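Side-chain contact in Rab GDP-dissociation inhibitor (Saccharomyces cerevisiae, PDB 2BCG), which inhibits GDP release from the Rab GTPase Sec4, acts in the yeast secretory pathway and extracts GDP-bound Ypt7 from vacuolar membranes: residues E155-Y160 / E217-Y222. Numbering follows the deposited sequence. Where two conformers were deposited one is given.
With GER (geran-8-yl geran), chain D.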
loop_
_atom_site.group_PDB
_atom_site.type_symbol
_atom_site.label_atom_id
_atom_site.label_comp_id
_atom_site.label_asym_id
_atom_site.label_seq_id
_atom_site.Cartn_x
_atom_site.Cartn_y
_atom_site.Cartn_z
ATOM N N GLU A 155 24.666 -24.005 -2.369
ATOM C CA GLU A 155 25.143 -24.241 -3.739
ATOM C C GLU A 155 24.198 -25.173 -4.506
ATOM O O GLU A 155 24.016 -25.030 -5.719
ATOM C CB GLU A 155 26.574 -24.802 -3.732
ATOM C CG GLU A 155 27.663 -23.749 -3.445
ATOM C CD GLU A 155 29.037 -24.368 -3.177
ATOM O OE1 GLU A 155 29.108 -25.584 -2.853
ATOM O OE2 GLU A 155 30.048 -23.639 -3.285
ATOM N N TRP A 156 23.595 -26.113 -3.791
ATOM C CA TRP A 156 22.592 -27.000 -4.366
ATOM C C TRP A 156 21.295 -26.238 -4.673
ATOM O O TRP A 156 20.713 -26.425 -5.752
ATOM C CB TRP A 156 22.360 -28.201 -3.447
ATOM C CG TRP A 156 21.153 -29.017 -3.768
ATOM C CD1 TRP A 156 21.026 -29.946 -4.765
ATOM C CD2 TRP A 156 19.908 -29.011 -3.066
ATOM N NE1 TRP A 156 19.773 -30.505 -4.735
ATOM C CE2 TRP A 156 19.063 -29.953 -3.700
ATOM C CE3 TRP A 156 19.416 -28.298 -1.963
ATOM C CZ2 TRP A 156 17.756 -30.194 -3.275
ATOM C CZ3 TRP A 156 18.111 -28.534 -1.539
ATOM C CH2 TRP A 156 17.295 -29.477 -2.195
ATOM N N ILE A 157 20.860 -25.376 -3.745
ATOM C CA ILE A 157 19.725 -24.461 -3.969
ATOM C C ILE A 157 19.914 -23.682 -5.281
ATOM O O ILE A 157 18.992 -23.590 -6.090
ATOM C CB ILE A 157 19.517 -23.431 -2.792
ATOM C CG1 ILE A 157 19.182 -24.124 -1.459
ATOM C CG2 ILE A 157 18.445 -22.366 -3.158
ATOM C CD1 ILE A 157 17.733 -24.526 -1.258
ATOM N N SER A 158 21.111 -23.133 -5.478
ATOM C CA SER A 158 21.415 -22.318 -6.655
ATOM C C SER A 158 21.498 -23.134 -7.958
ATOM O O SER A 158 21.102 -22.648 -9.023
ATOM C CB SER A 158 22.717 -21.547 -6.437
ATOM O OG SER A 158 22.865 -20.523 -7.412
ATOM N N SER A 159 21.993 -24.368 -7.856
ATOM C CA SER A 159 22.281 -25.212 -9.023
ATOM C C SER A 159 21.153 -26.133 -9.440
ATOM O O SER A 159 21.219 -26.765 -10.503
ATOM C CB SER A 159 23.525 -26.056 -8.767
ATOM O OG SER A 159 24.669 -25.234 -8.808
ATOM N N TYR A 160 20.132 -26.236 -8.603
ATOM C CA TYR A 160 19.037 -27.139 -8.891
ATOM C C TYR A 160 18.207 -26.606 -10.057
ATOM O O TYR A 160 17.701 -25.479 -10.021
ATOM C CB TYR A 160 18.187 -27.362 -7.642
ATOM C CG TYR A 160 16.987 -28.264 -7.835
ATOM C CD1 TYR A 160 17.006 -29.584 -7.397
ATOM C CD2 TYR A 160 15.823 -27.783 -8.438
ATOM C CE1 TYR A 160 15.899 -30.410 -7.561
ATOM C CE2 TYR A 160 14.719 -28.596 -8.615
ATOM C CZ TYR A 160 14.763 -29.908 -8.176
ATOM O OH TYR A 160 13.657 -30.704 -8.346
ATOM N N GLU A 217 11.538 -23.616 -2.391
ATOM C CA GLU A 217 11.090 -22.381 -3.044
ATOM C C GLU A 217 11.187 -21.139 -2.142
ATOM O O GLU A 217 11.601 -20.083 -2.623
ATOM C CB GLU A 217 9.707 -22.531 -3.710
ATOM C CG GLU A 217 8.494 -22.732 -2.790
ATOM C CD GLU A 217 7.218 -23.232 -3.518
ATOM O OE1 GLU A 217 7.228 -23.370 -4.759
ATOM O OE2 GLU A 217 6.184 -23.467 -2.841
ATOM N N ARG A 218 10.821 -21.257 -0.859
ATOM C CA ARG A 218 10.947 -20.122 0.087
ATOM C C ARG A 218 12.410 -19.702 0.282
ATOM O O ARG A 218 12.711 -18.511 0.315
ATOM C CB ARG A 218 10.306 -20.418 1.448
ATOM C CG ARG A 218 8.769 -20.505 1.517
ATOM C CD ARG A 218 8.427 -20.900 2.943
ATOM N NE ARG A 218 7.018 -20.846 3.296
ATOM C CZ ARG A 218 6.513 -20.230 4.365
ATOM N NH1 ARG A 218 7.304 -19.600 5.238
ATOM N NH2 ARG A 218 5.200 -20.258 4.576
ATOM N N ILE A 219 13.320 -20.672 0.417
ATOM C CA ILE A 219 14.730 -20.380 0.565
ATOM C C ILE A 219 15.302 -19.744 -0.700
ATOM O O ILE A 219 16.036 -18.762 -0.639
ATOM C CB ILE A 219 15.516 -21.670 0.944
ATOM C CG1 ILE A 219 15.023 -22.193 2.301
ATOM C CG2 ILE A 219 17.031 -21.399 0.934
ATOM C CD1 ILE A 219 15.358 -23.665 2.535
ATOM N N LEU A 220 14.973 -20.313 -1.866
ATOM C CA LEU A 220 15.327 -19.661 -3.118
ATOM C C LEU A 220 14.789 -18.217 -3.222
ATOM O O LEU A 220 15.553 -17.313 -3.597
ATOM C CB LEU A 220 14.837 -20.492 -4.299
ATOM C CG LEU A 220 15.260 -20.061 -5.700
ATOM C CD1 LEU A 220 16.773 -20.052 -5.914
ATOM C CD2 LEU A 220 14.545 -21.005 -6.667
ATOM N N LEU A 221 13.508 -18.032 -2.875
ATOM C CA LEU A 221 12.870 -16.683 -2.846
ATOM C C LEU A 221 13.659 -15.731 -1.943
ATOM O O LEU A 221 13.914 -14.592 -2.316
ATOM C CB LEU A 221 11.408 -16.754 -2.401
ATOM C CG LEU A 221 10.667 -15.408 -2.235
ATOM C CD1 LEU A 221 10.642 -14.592 -3.538
ATOM C CD2 LEU A 221 9.289 -15.594 -1.681
ATOM N N TYR A 222 14.054 -16.198 -0.761
ATOM C CA TYR A 222 14.837 -15.357 0.145
ATOM C C TYR A 222 16.163 -14.950 -0.480
ATOM O O TYR A 222 16.538 -13.768 -0.457
ATOM C CB TYR A 222 15.096 -16.099 1.466
ATOM C CG TYR A 222 15.779 -15.273 2.540
ATOM C CD1 TYR A 222 17.168 -15.063 2.503
ATOM C CD2 TYR A 222 15.035 -14.719 3.594
ATOM C CE1 TYR A 222 17.814 -14.299 3.493
ATOM C CE2 TYR A 222 15.657 -13.950 4.597
ATOM C CZ TYR A 222 17.049 -13.752 4.536
ATOM O OH TYR A 222 17.660 -12.975 5.503
HETATM C C1 GER D . 20.662 -17.389 -5.672
HETATM C C2 GER D . 21.619 -17.363 -4.455
HETATM C C3 GER D . 21.779 -18.411 -3.533
HETATM C C4 GER D . 20.998 -19.731 -3.633
HETATM C C5 GER D . 22.759 -18.222 -2.364
HETATM C C6 GER D . 24.067 -19.010 -2.527
HETATM C C7 GER D . 25.022 -18.602 -1.590
HETATM C C8 GER D . 26.173 -19.270 -1.151
HETATM C C9 GER D . 26.555 -20.651 -1.711
HETATM C C10 GER D . 27.081 -18.590 -0.108
HETATM C C11 GER D . 26.949 -19.178 1.309
HETATM C C12 GER D . 28.026 -18.782 2.105
HETATM C C13 GER D . 28.316 -19.106 3.431
HETATM C C14 GER D . 27.415 -20.011 4.268
HETATM C C15 GER D . 29.578 -18.532 4.075
HETATM C C16 GER D . 30.742 -19.501 3.935
HETATM C C17 GER D . 31.801 -19.117 4.744
HETATM C C18 GER D . 32.718 -19.963 5.359
HETATM C C19 GER D . 32.616 -21.491 5.169
HETATM C C20 GER D . 33.838 -19.353 6.226
#
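Ile157, near the end of helix 144-159, sends its two branches to different neighbours on helix 212-229. CD1 of Ile157, the end of the longer branch, meets the methyl CG2 of Ile219 at 3.9 Å, the two side chains crossing at about a right angle. The shorter branch, CG2 of Ile157, touches CD1 of Leu220 at 4.0 Å; here the side chains pass each other in opposite directions. With CG anti to the backbone N (chi1 -173°), the end of the flexible Leu220 side chain comes nearer the facing helix than its CB. Branching at CB suits both isoleucines: Ile157 offers separate methyls to Ile219 and Leu220, and Ile219 presents CG2 close to its backbone. CG2 of Ile157 also lies 3.7 Å from C4 of a geranylgeranyl group. Small Ser158 touches that C4 through CB at 3.8 Å. Glu155 lays its aliphatic CG 3.7 Å from C9 of the lipid, its extended chain carrying the charged end of this exposed residue farther off. Phe216, one turn before Leu220, also packs on Ile157, and Ile195 of helix 189-199 on Ile219. The side chains meeting between the segments are all apolar, so shape and hydrophobic burial, rather than directed bonds, let Ile157 link the lipid to Ile219 and Leu220, a second shell behind it.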